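Local coordinates for carbonic anhydrase (Coccomyxa sp. PA, PDB 3UCJ), which catalyses the reversible hydration of carbon dioxide to hydrogencarbonate and a proton, using one zinc ion per subunit, at the interface of chains A and B and the interface of chains A and C. Residues are numbered along the deposited sequence; one frame, centred on the assembly and turned at random. Chains: chain A/B/C, Carbonic anhydrase.

Contact 1: the interface of chains A and B. Residues chain A 113, 141, 143-144, 146, 149; chain B 222, 225-227.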
ATOM      1  N   LEU A 113      20.568  -3.790   7.301  1.00 31.21           N
ATOM      2  CA  LEU A 113      21.931  -3.249   7.456  1.00 32.63           C
ATOM      3  C   LEU A 113      22.699  -3.478   6.221  1.00 32.65           C
ATOM      4  O   LEU A 113      23.396  -2.586   5.729  1.00 34.13           O
ATOM      5  CB  LEU A 113      22.719  -3.990   8.527  1.00 32.53           C
ATOM      6  CG  LEU A 113      22.532  -3.446   9.937  1.00 35.88           C
ATOM      7  CD1 LEU A 113      23.323  -4.294  10.905  1.00 39.72           C
ATOM      8  CD2 LEU A 113      23.092  -2.040   9.936  1.00 38.97           C
ATOM      9  N   LEU A 141      26.013   2.905  14.824  1.00 36.65           N
ATOM     10  CA  LEU A 141      26.204   1.632  14.139  1.00 37.69           C
ATOM     11  C   LEU A 141      27.632   1.404  13.557  1.00 38.06           C
ATOM     12  O   LEU A 141      28.156   0.243  13.447  1.00 38.73           O
ATOM     13  CB  LEU A 141      25.141   1.503  12.991  1.00 37.43           C
ATOM     14  CG  LEU A 141      23.704   1.310  13.595  1.00 32.73           C
ATOM     15  CD1 LEU A 141      22.755   1.357  12.432  1.00 35.89           C
ATOM     16  CD2 LEU A 141      23.589  -0.054  14.132  1.00 32.75           C
ATOM     17  N   GLY A 143      31.517   1.130  12.758  1.00 41.99           N
ATOM     18  CA  GLY A 143      32.573   0.597  13.589  1.00 43.07           C
ATOM     19  C   GLY A 143      32.209  -0.499  14.560  1.00 45.94           C
ATOM     20  O   GLY A 143      33.071  -0.919  15.342  1.00 45.04           O
ATOM     21  N   LEU A 144      30.965  -0.980  14.585  1.00 43.41           N
ATOM     22  CA  LEU A 144      30.631  -2.057  15.513  1.00 44.53           C
ATOM     23  C   LEU A 144      30.923  -3.370  14.793  1.00 44.13           C
ATOM     24  O   LEU A 144      30.879  -3.414  13.565  1.00 45.86           O
ATOM     25  CB  LEU A 144      29.126  -1.971  15.912  1.00 42.91           C
ATOM     26  CG  LEU A 144      28.649  -0.840  16.828  1.00 43.76           C
ATOM     27  CD1 LEU A 144      27.224  -1.201  17.338  1.00 45.61           C
ATOM     28  CD2 LEU A 144      29.485  -0.692  18.033  1.00 46.56           C
ATOM     29  N   ALA A 146      29.992  -6.982  13.254  1.00 45.41           N
ATOM     30  CA  ALA A 146      28.777  -7.444  12.520  1.00 46.57           C
ATOM     31  C   ALA A 146      27.663  -7.803  13.517  1.00 47.27           C
ATOM     32  O   ALA A 146      26.498  -7.307  13.412  1.00 46.00           O
ATOM     33  CB  ALA A 146      29.097  -8.626  11.627  1.00 46.86           C
ATOM     34  N   ALA A 149      26.412  -4.704  15.670  1.00 38.64           N
ATOM     35  CA  ALA A 149      25.656  -3.837  14.810  1.00 37.42           C
ATOM     36  C   ALA A 149      24.261  -4.396  14.579  1.00 35.48           C
ATOM     37  O   ALA A 149      23.311  -3.675  14.537  1.00 36.00           O
ATOM     38  CB  ALA A 149      26.375  -3.678  13.518  1.00 37.10           C
TER
ATOM     39  N   PHE B 222      26.135   1.059   3.189  1.00 31.59           N
ATOM     40  CA  PHE B 222      26.244   1.290   4.558  1.00 31.36           C
ATOM     41  C   PHE B 222      27.117   0.252   5.276  1.00 32.27           C
ATOM     42  O   PHE B 222      27.811   0.670   6.174  1.00 34.90           O
ATOM     43  CB  PHE B 222      24.850   1.190   5.242  1.00 30.28           C
ATOM     44  CG  PHE B 222      24.795   1.743   6.598  1.00 29.88           C
ATOM     45  CD1 PHE B 222      24.432   3.087   6.816  1.00 28.82           C
ATOM     46  CD2 PHE B 222      25.055   0.931   7.709  1.00 30.97           C
ATOM     47  CE1 PHE B 222      24.332   3.633   8.092  1.00 30.74           C
ATOM     48  CE2 PHE B 222      24.943   1.430   8.989  1.00 29.94           C
ATOM     49  CZ  PHE B 222      24.597   2.817   9.223  1.00 32.76           C
ATOM     50  N   SER B 225      30.869   0.163   6.409  1.00 44.30           N
ATOM     51  CA  SER B 225      31.404   0.884   7.569  1.00 44.26           C
ATOM     52  C   SER B 225      31.250   0.233   8.904  1.00 45.20           C
ATOM     53  O   SER B 225      31.711   0.800   9.916  1.00 46.61           O
ATOM     54  CB  SER B 225      30.934   2.311   7.641  1.00 43.93           C
ATOM     55  OG  SER B 225      31.126   2.901   6.392  1.00 39.52           O
ATOM     56  N   LEU B 226      30.659  -0.944   8.951  1.00 45.54           N
ATOM     57  CA  LEU B 226      30.805  -1.785  10.162  1.00 47.62           C
ATOM     58  C   LEU B 226      32.290  -2.269  10.311  1.00 49.91           C
ATOM     59  O   LEU B 226      33.047  -2.231   9.303  1.00 48.99           O
ATOM     60  CB  LEU B 226      29.837  -2.999  10.104  1.00 47.82           C
ATOM     61  CG  LEU B 226      28.378  -2.600   9.721  1.00 46.10           C
ATOM     62  CD1 LEU B 226      27.421  -3.810   9.653  1.00 44.52           C
ATOM     63  CD2 LEU B 226      27.868  -1.568  10.722  1.00 42.62           C
ATOM     64  N   ALA B 227      32.686  -2.677  11.538  1.00 53.22           N
ATOM     65  CA  ALA B 227      33.997  -3.337  11.791  1.00 55.69           C
ATOM     66  C   ALA B 227      34.060  -4.568  10.874  1.00 57.77           C
ATOM     67  O   ALA B 227      34.900  -4.573   9.950  1.00 60.25           O
ATOM     68  CB  ALA B 227      34.163  -3.738  13.253  1.00 56.41           C
ATOM     69  OXT ALA B 227      33.257  -5.548  10.916  1.00 59.43           O
TER
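B:Phe222 and B:Leu226, in the C-terminal tail of one beta-class carbonic anhydrase subunit, pack against helices 107-114, 138-141 and 146-167 of its neighbour. The phenyl ring of B:Phe222 is swung out with CG anti to the backbone N (chi1 -165°). One side of its rim, CE2 and CZ, then meets two leucines. The side chains of A:Leu141 and B:Phe222 cross at about a right angle. The CD1 methyl of A:Leu141 reaches ring atom CZ of B:Phe222 at 4.0 Å, and its CB lies equally near. A:Leu113 comes in at a slant, with CD2 4.0 Å from CE2 of B:Phe222. B:Leu226 points its branched tip at helix 146-167. Both of its methyls touch the CB of A:Ala149, CD2 at 3.8 Å and CD1 at 4.0 Å. CD2 of B:Leu226 also lies against the backbone carbonyl O of A:Leu141.

Backbone bonds of its neighbours B:Ser225 and B:Ala227 flank B:Leu226 and would hold the tail against chain A. A:Gly143 N donates to B:Ser225 O at 2.9 Å. B:Ala227 N donates to A:Leu144 O at 2.8 Å. The CB of B:Ala227, the last residue, rests against the same carbonyl O of A:Leu144.

Contact 2: the interface of chains A and B. Residues chain A 74, 125-126, 128-129; chain B 78.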
ATOM      1  N   LEU A  74       7.382  -3.880  11.657  1.00 24.40           N
ATOM      2  CA  LEU A  74       7.411  -2.506  11.238  1.00 23.50           C
ATOM      3  C   LEU A  74       5.979  -1.896  11.349  1.00 23.30           C
ATOM      4  O   LEU A  74       5.015  -2.573  11.102  1.00 23.82           O
ATOM      5  CB  LEU A  74       7.730  -2.476   9.746  1.00 24.29           C
ATOM      6  CG  LEU A  74       9.152  -3.050   9.444  1.00 23.22           C
ATOM      7  CD1 LEU A  74       9.365  -2.750   7.977  1.00 25.29           C
ATOM      8  CD2 LEU A  74      10.273  -2.268  10.165  1.00 23.12           C
ATOM      9  N   LEU A 125      11.732  -4.071  -0.879  1.00 22.70           N
ATOM     10  CA  LEU A 125      10.858  -2.829  -0.793  1.00 21.17           C
ATOM     11  C   LEU A 125      10.374  -2.696   0.649  1.00 20.89           C
ATOM     12  O   LEU A 125      10.496  -1.641   1.265  1.00 22.03           O
ATOM     13  CB  LEU A 125       9.615  -2.905  -1.708  1.00 21.38           C
ATOM     14  CG  LEU A 125       9.884  -3.160  -3.232  1.00 23.21           C
ATOM     15  CD1 LEU A 125       8.557  -3.212  -4.058  1.00 24.57           C
ATOM     16  CD2 LEU A 125      10.801  -2.049  -3.687  1.00 23.17           C
ATOM     17  N   TRP A 126       9.857  -3.807   1.164  1.00 24.50           N
ATOM     18  CA  TRP A 126       9.312  -3.804   2.543  1.00 23.77           C
ATOM     19  C   TRP A 126      10.222  -3.283   3.605  1.00 24.82           C
ATOM     20  O   TRP A 126       9.819  -2.540   4.523  1.00 22.82           O
ATOM     21  CB  TRP A 126       8.732  -5.226   2.859  1.00 23.23           C
ATOM     22  CG  TRP A 126       8.116  -5.306   4.230  1.00 27.11           C
ATOM     23  CD1 TRP A 126       8.686  -5.861   5.343  1.00 25.79           C
ATOM     24  CD2 TRP A 126       6.877  -4.672   4.673  1.00 20.70           C
ATOM     25  NE1 TRP A 126       7.853  -5.671   6.418  1.00 26.42           N
ATOM     26  CE2 TRP A 126       6.755  -4.936   6.050  1.00 24.00           C
ATOM     27  CE3 TRP A 126       5.853  -3.916   4.024  1.00 22.60           C
ATOM     28  CZ2 TRP A 126       5.651  -4.491   6.838  1.00 24.21           C
ATOM     29  CZ3 TRP A 126       4.750  -3.416   4.850  1.00 26.33           C
ATOM     30  CH2 TRP A 126       4.680  -3.739   6.245  1.00 22.84           C
ATOM     31  N   SER A 128      12.481  -1.157   3.502  1.00 23.98           N
ATOM     32  CA  SER A 128      12.965   0.196   3.350  1.00 23.86           C
ATOM     33  C   SER A 128      12.883   0.934   4.691  1.00 24.80           C
ATOM     34  O   SER A 128      13.750   1.749   5.018  1.00 23.72           O
ATOM     35  CB  SER A 128      12.196   1.017   2.242  1.00 24.63           C
ATOM     36  OG  SER A 128      12.286   0.348   0.981  1.00 25.93           O
ATOM     37  N   ASP A 129      11.871   0.597   5.528  1.00 22.75           N
ATOM     38  CA  ASP A 129      11.764   1.348   6.770  1.00 23.90           C
ATOM     39  C   ASP A 129      13.015   1.108   7.621  1.00 22.99           C
ATOM     40  O   ASP A 129      13.400   2.020   8.421  1.00 26.05           O
ATOM     41  CB  ASP A 129      10.554   0.870   7.678  1.00 24.25           C
ATOM     42  CG  ASP A 129       9.169   0.935   6.956  1.00 31.64           C
ATOM     43  OD1 ASP A 129       8.123   0.864   7.659  1.00 30.71           O
ATOM     44  OD2 ASP A 129       9.067   0.848   5.722  1.00 30.08           O
TER
ATOM     45  N   LYS B  78       7.625   1.737  -1.240  1.00 22.92           N
ATOM     46  CA  LYS B  78       6.459   0.920  -0.852  1.00 22.76           C
ATOM     47  C   LYS B  78       5.130   1.438  -1.359  1.00 24.62           C
ATOM     48  O   LYS B  78       4.105   0.915  -0.971  1.00 24.55           O
ATOM     49  CB  LYS B  78       6.422   0.764   0.706  1.00 22.69           C
ATOM     50  CG  LYS B  78       7.753   0.005   1.152  1.00 22.26           C
ATOM     51  CD  LYS B  78       8.031   0.057   2.672  1.00 26.61           C
ATOM     52  CE  LYS B  78       6.897  -0.638   3.500  1.00 25.49           C
ATOM     53  NZ  LYS B  78       7.389  -1.090   4.879  1.00 28.36           N
TER
HETATM   54  O   HOH W   1       5.647  -0.678   7.097  1.00 25.35           O
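B:Lys78 crosses the A-B interface and sets its ammonium group, NZ, between the A:Trp126 indole face and the A:Asp129 carboxylate. This lysine clamp on helices 122-126 and 128-135 probably adds to holding the two subunits together. The charged contact is a salt bridge and hydrogen bond to A:Asp129, with NZ of B:Lys78 2.7 Å from carboxylate oxygen OD2. The lysine comes from above the carboxylate plane, 39° out of it. Water 1 joins NZ to the other carboxylate oxygen, OD1.

NZ of B:Lys78 also donates to the backbone O of A:Trp126 at 2.9 Å, in the carbonyl plane and on a lone pair. Within chain A, the hydroxyl OG of A:Ser128 donates to the backbone O of A:Leu125 at 2.7 Å.

The cation-pi contact puts NZ of B:Lys78 3.6 Å from the centroid of the six-membered ring of A:Trp126. CD1 of A:Leu74 lies over that same face, toward the rim. Carboxylate, carbonyl and ring together would probably favour a positive charge on the lysine.

In the apolar packing, the lysine chain bends at chi3 (62°), which helps bring its end to the indole. CE of B:Lys78 packs 3.5 Å from CE3 of A:Trp126.

Contact 3: the interface of chains A and C. Residues chain A 19, 31, 55, 60-63; chain C 50-51, 53, 56, 188.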
ATOM      1  N   TRP A  19      -4.344 -30.979  21.563  1.00 39.48           N
ATOM      2  CA  TRP A  19      -4.247 -29.726  22.287  1.00 37.62           C
ATOM      3  C   TRP A  19      -5.596 -29.185  22.744  1.00 36.37           C
ATOM      4  O   TRP A  19      -5.715 -28.788  23.884  1.00 36.78           O
ATOM      5  CB  TRP A  19      -3.547 -28.635  21.388  1.00 36.11           C
ATOM      6  CG  TRP A  19      -3.600 -27.258  21.959  1.00 36.59           C
ATOM      7  CD1 TRP A  19      -2.806 -26.738  22.938  1.00 35.98           C
ATOM      8  CD2 TRP A  19      -4.518 -26.198  21.574  1.00 34.71           C
ATOM      9  NE1 TRP A  19      -3.163 -25.421  23.193  1.00 37.33           N
ATOM     10  CE2 TRP A  19      -4.213 -25.075  22.363  1.00 35.34           C
ATOM     11  CE3 TRP A  19      -5.556 -26.109  20.625  1.00 34.84           C
ATOM     12  CZ2 TRP A  19      -4.884 -23.867  22.234  1.00 36.56           C
ATOM     13  CZ3 TRP A  19      -6.214 -24.904  20.485  1.00 32.29           C
ATOM     14  CH2 TRP A  19      -5.862 -23.791  21.287  1.00 36.03           C
ATOM     15  N   PHE A  31     -12.261 -22.535  25.905  1.00 34.94           N
ATOM     16  CA  PHE A  31     -12.669 -22.062  24.541  1.00 34.55           C
ATOM     17  C   PHE A  31     -14.079 -21.460  24.581  1.00 34.58           C
ATOM     18  O   PHE A  31     -14.379 -20.387  23.984  1.00 32.63           O
ATOM     19  CB  PHE A  31     -12.587 -23.197  23.556  1.00 33.39           C
ATOM     20  CG  PHE A  31     -11.211 -23.782  23.426  1.00 35.27           C
ATOM     21  CD1 PHE A  31     -10.149 -22.984  22.899  1.00 33.77           C
ATOM     22  CD2 PHE A  31     -10.947 -25.091  23.814  1.00 31.36           C
ATOM     23  CE1 PHE A  31      -8.873 -23.497  22.807  1.00 36.33           C
ATOM     24  CE2 PHE A  31      -9.652 -25.652  23.703  1.00 36.94           C
ATOM     25  CZ  PHE A  31      -8.607 -24.842  23.162  1.00 37.69           C
ATOM     26  N   ALA A  55       1.640 -15.467  21.997  1.00 36.22           N
ATOM     27  CA  ALA A  55       0.794 -16.099  23.042  1.00 38.50           C
ATOM     28  C   ALA A  55       1.547 -17.190  23.824  1.00 40.25           C
ATOM     29  O   ALA A  55       1.460 -17.236  25.054  1.00 41.42           O
ATOM     30  CB  ALA A  55      -0.572 -16.601  22.493  1.00 39.14           C
ATOM     31  N   MET A  60      -0.122 -16.927  27.319  1.00 43.33           N
ATOM     32  CA  MET A  60      -1.476 -16.362  27.227  1.00 42.69           C
ATOM     33  C   MET A  60      -2.435 -17.333  26.623  1.00 42.45           C
ATOM     34  O   MET A  60      -2.042 -18.184  25.764  1.00 42.47           O
ATOM     35  CB  MET A  60      -1.473 -15.116  26.391  1.00 41.39           C
ATOM     36  CG  MET A  60      -0.873 -14.002  27.179  1.00 42.12           C
ATOM     37  SD  MET A  60      -0.675 -12.586  26.108  1.00 43.85           S
ATOM     38  CE  MET A  60      -0.543 -11.252  27.286  1.00 43.07           C
ATOM     39  N   ALA A  61      -3.691 -17.241  27.067  1.00 39.49           N
ATOM     40  CA  ALA A  61      -4.686 -18.193  26.600  1.00 38.16           C
ATOM     41  C   ALA A  61      -5.438 -17.503  25.455  1.00 36.22           C
ATOM     42  O   ALA A  61      -5.313 -16.286  25.294  1.00 34.98           O
ATOM     43  CB  ALA A  61      -5.652 -18.576  27.764  1.00 37.21           C
ATOM     44  N   PRO A  62      -6.256 -18.243  24.699  1.00 36.79           N
ATOM     45  CA  PRO A  62      -7.036 -17.506  23.672  1.00 36.22           C
ATOM     46  C   PRO A  62      -7.857 -16.285  24.168  1.00 36.01           C
ATOM     47  O   PRO A  62      -8.505 -16.344  25.251  1.00 34.98           O
ATOM     48  CB  PRO A  62      -7.956 -18.598  23.103  1.00 34.51           C
ATOM     49  CG  PRO A  62      -7.146 -19.879  23.239  1.00 37.04           C
ATOM     50  CD  PRO A  62      -6.381 -19.709  24.548  1.00 36.79           C
ATOM     51  N   GLY A  63      -7.864 -15.174  23.441  1.00 31.63           N
ATOM     52  CA  GLY A  63      -8.684 -14.024  23.893  1.00 31.20           C
ATOM     53  C   GLY A  63      -7.920 -12.927  24.644  1.00 31.78           C
ATOM     54  O   GLY A  63      -8.503 -11.882  25.007  1.00 33.50           O
TER
ATOM     55  N   SER C  50      -7.671 -12.150  18.603  1.00 26.21           N
ATOM     56  CA  SER C  50      -6.975 -12.655  19.786  1.00 26.67           C
ATOM     57  C   SER C  50      -7.235 -14.092  20.177  1.00 28.67           C
ATOM     58  O   SER C  50      -6.575 -14.610  21.022  1.00 28.68           O
ATOM     59  CB  SER C  50      -7.262 -11.792  20.996  1.00 29.39           C
ATOM     60  OG  SER C  50      -8.622 -11.725  21.231  1.00 30.51           O
ATOM     61  N   ARG C  51      -8.214 -14.718  19.571  1.00 28.88           N
ATOM     62  CA  ARG C  51      -8.580 -16.065  19.931  1.00 29.39           C
ATOM     63  C   ARG C  51      -7.886 -17.132  19.112  1.00 29.94           C
ATOM     64  O   ARG C  51      -8.086 -18.290  19.353  1.00 30.75           O
ATOM     65  CB  ARG C  51     -10.087 -16.232  19.848  1.00 26.85           C
ATOM     66  CG  ARG C  51     -10.832 -15.154  20.545  1.00 30.23           C
ATOM     67  CD  ARG C  51     -12.281 -15.186  20.244  1.00 30.24           C
ATOM     68  NE  ARG C  51     -12.612 -14.481  19.037  1.00 33.27           N
ATOM     69  CZ  ARG C  51     -13.800 -14.474  18.484  1.00 34.03           C
ATOM     70  NH1 ARG C  51     -14.775 -15.146  19.015  1.00 32.32           N
ATOM     71  NH2 ARG C  51     -14.005 -13.806  17.405  1.00 29.74           N
ATOM     72  N   SER C  53      -4.259 -18.313  17.866  1.00 33.44           N
ATOM     73  CA  SER C  53      -2.813 -18.221  17.896  1.00 33.89           C
ATOM     74  C   SER C  53      -2.244 -19.491  17.258  1.00 33.25           C
ATOM     75  O   SER C  53      -2.296 -20.548  17.889  1.00 34.47           O
ATOM     76  CB  SER C  53      -2.410 -18.080  19.379  1.00 35.24           C
ATOM     77  OG  SER C  53      -1.012 -18.378  19.449  1.00 40.54           O
ATOM     78  N   GLN C  56       0.384 -22.044  19.112  1.00 35.50           N
ATOM     79  CA  GLN C  56      -0.333 -22.596  20.281  1.00 37.57           C
ATOM     80  C   GLN C  56      -1.359 -23.634  19.870  1.00 36.85           C
ATOM     81  O   GLN C  56      -1.347 -24.785  20.368  1.00 38.63           O
ATOM     82  CB  GLN C  56      -0.969 -21.424  21.030  1.00 37.21           C
ATOM     83  CG  GLN C  56      -1.414 -21.737  22.419  1.00 43.60           C
ATOM     84  CD  GLN C  56      -2.154 -20.561  23.036  1.00 47.06           C
ATOM     85  OE1 GLN C  56      -3.245 -20.154  22.590  1.00 48.42           O
ATOM     86  NE2 GLN C  56      -1.537 -19.986  24.061  1.00 46.52           N
ATOM     87  N   TYR C 188     -10.833 -22.303  11.745  1.00 29.70           N
ATOM     88  CA  TYR C 188     -10.731 -22.551  13.179  1.00 30.59           C
ATOM     89  C   TYR C 188     -11.997 -22.102  13.862  1.00 28.74           C
ATOM     90  O   TYR C 188     -12.560 -21.149  13.481  1.00 28.55           O
ATOM     91  CB  TYR C 188      -9.558 -21.785  13.757  1.00 27.82           C
ATOM     92  CG  TYR C 188      -9.271 -21.890  15.239  1.00 29.43           C
ATOM     93  CD1 TYR C 188      -8.647 -22.985  15.769  1.00 30.98           C
ATOM     94  CD2 TYR C 188      -9.545 -20.853  16.088  1.00 29.71           C
ATOM     95  CE1 TYR C 188      -8.346 -23.055  17.088  1.00 32.00           C
ATOM     96  CE2 TYR C 188      -9.239 -20.927  17.416  1.00 28.66           C
ATOM     97  CZ  TYR C 188      -8.643 -22.026  17.902  1.00 31.85           C
ATOM     98  OH  TYR C 188      -8.353 -22.079  19.209  1.00 34.39           O
TER
HETATM   99  O   HOH W   2      -4.289 -14.681  23.331  1.00 35.25           O
HETATM  100  O   HOH W   3       0.541 -16.018  19.340  1.00 42.49           O
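The beta-class Cys-X-Asp-Ser-Arg motif, which starts at the zinc ligand Cys47, supplies C:Ser50 and C:Arg51 to this patch of the two-fold A-C interface. Helix 54-57, loop 60-63 and the N-terminal helix 10-26 of chain A also belong to it. C:Gln56 is the main side chain. It runs out extended, with CG anti to the backbone N (chi1 -164°), between A:Trp19 and A:Met60. Its amide NE2 donates to A:Met60 O at 2.5 Å, a short bond nearly along the C=O axis and in the amide plane. Its OE1 lies 3.7 Å from CD of A:Pro62.

The indole of A:Trp19 has its plane 22° from that amide. The backbone O of C:Gln56 sits over one indole face, 3.3 Å above the ring plane. The phenol OH of C:Tyr188 meets the indole edge in plane, 3.7 Å from CH2 of A:Trp19. An alanine in place of A:Trp19 would probably leave a gap over the C:Gln56 backbone and strip the C:Tyr188 hydroxyl of its ring neighbour.

A:Gly63 N donates to C:Ser50 O at 2.8 Å. Water 3 links A:Ala55 N to the hydroxyl OG of C:Ser53. In the fold, residues 50-53 join strand 42-47 to helix 54-57, and loop 60-63 leads into strand 65-70.

Contacts 1 and 2 belong to the same A-B interface, their C-alpha centres about 20 Å apart. Contact 3 joins A to C, its C-alpha centre about 40 Å from that of contact 1 and about 30 Å from that of contact 2. No residue is common to the sets. Contacts 1 and 2 use neighbouring helices of chain A, from 107-114 to 146-167. Contact 3 uses the N-terminal helix and the region around helix 54-57. Chain A thus meets two partners through different surfaces. Each interface is two-fold, so every contact has a twin. This arrangement fits the four-subunit deposited assembly, in which chain A is joined to B through one interface and to C through the other.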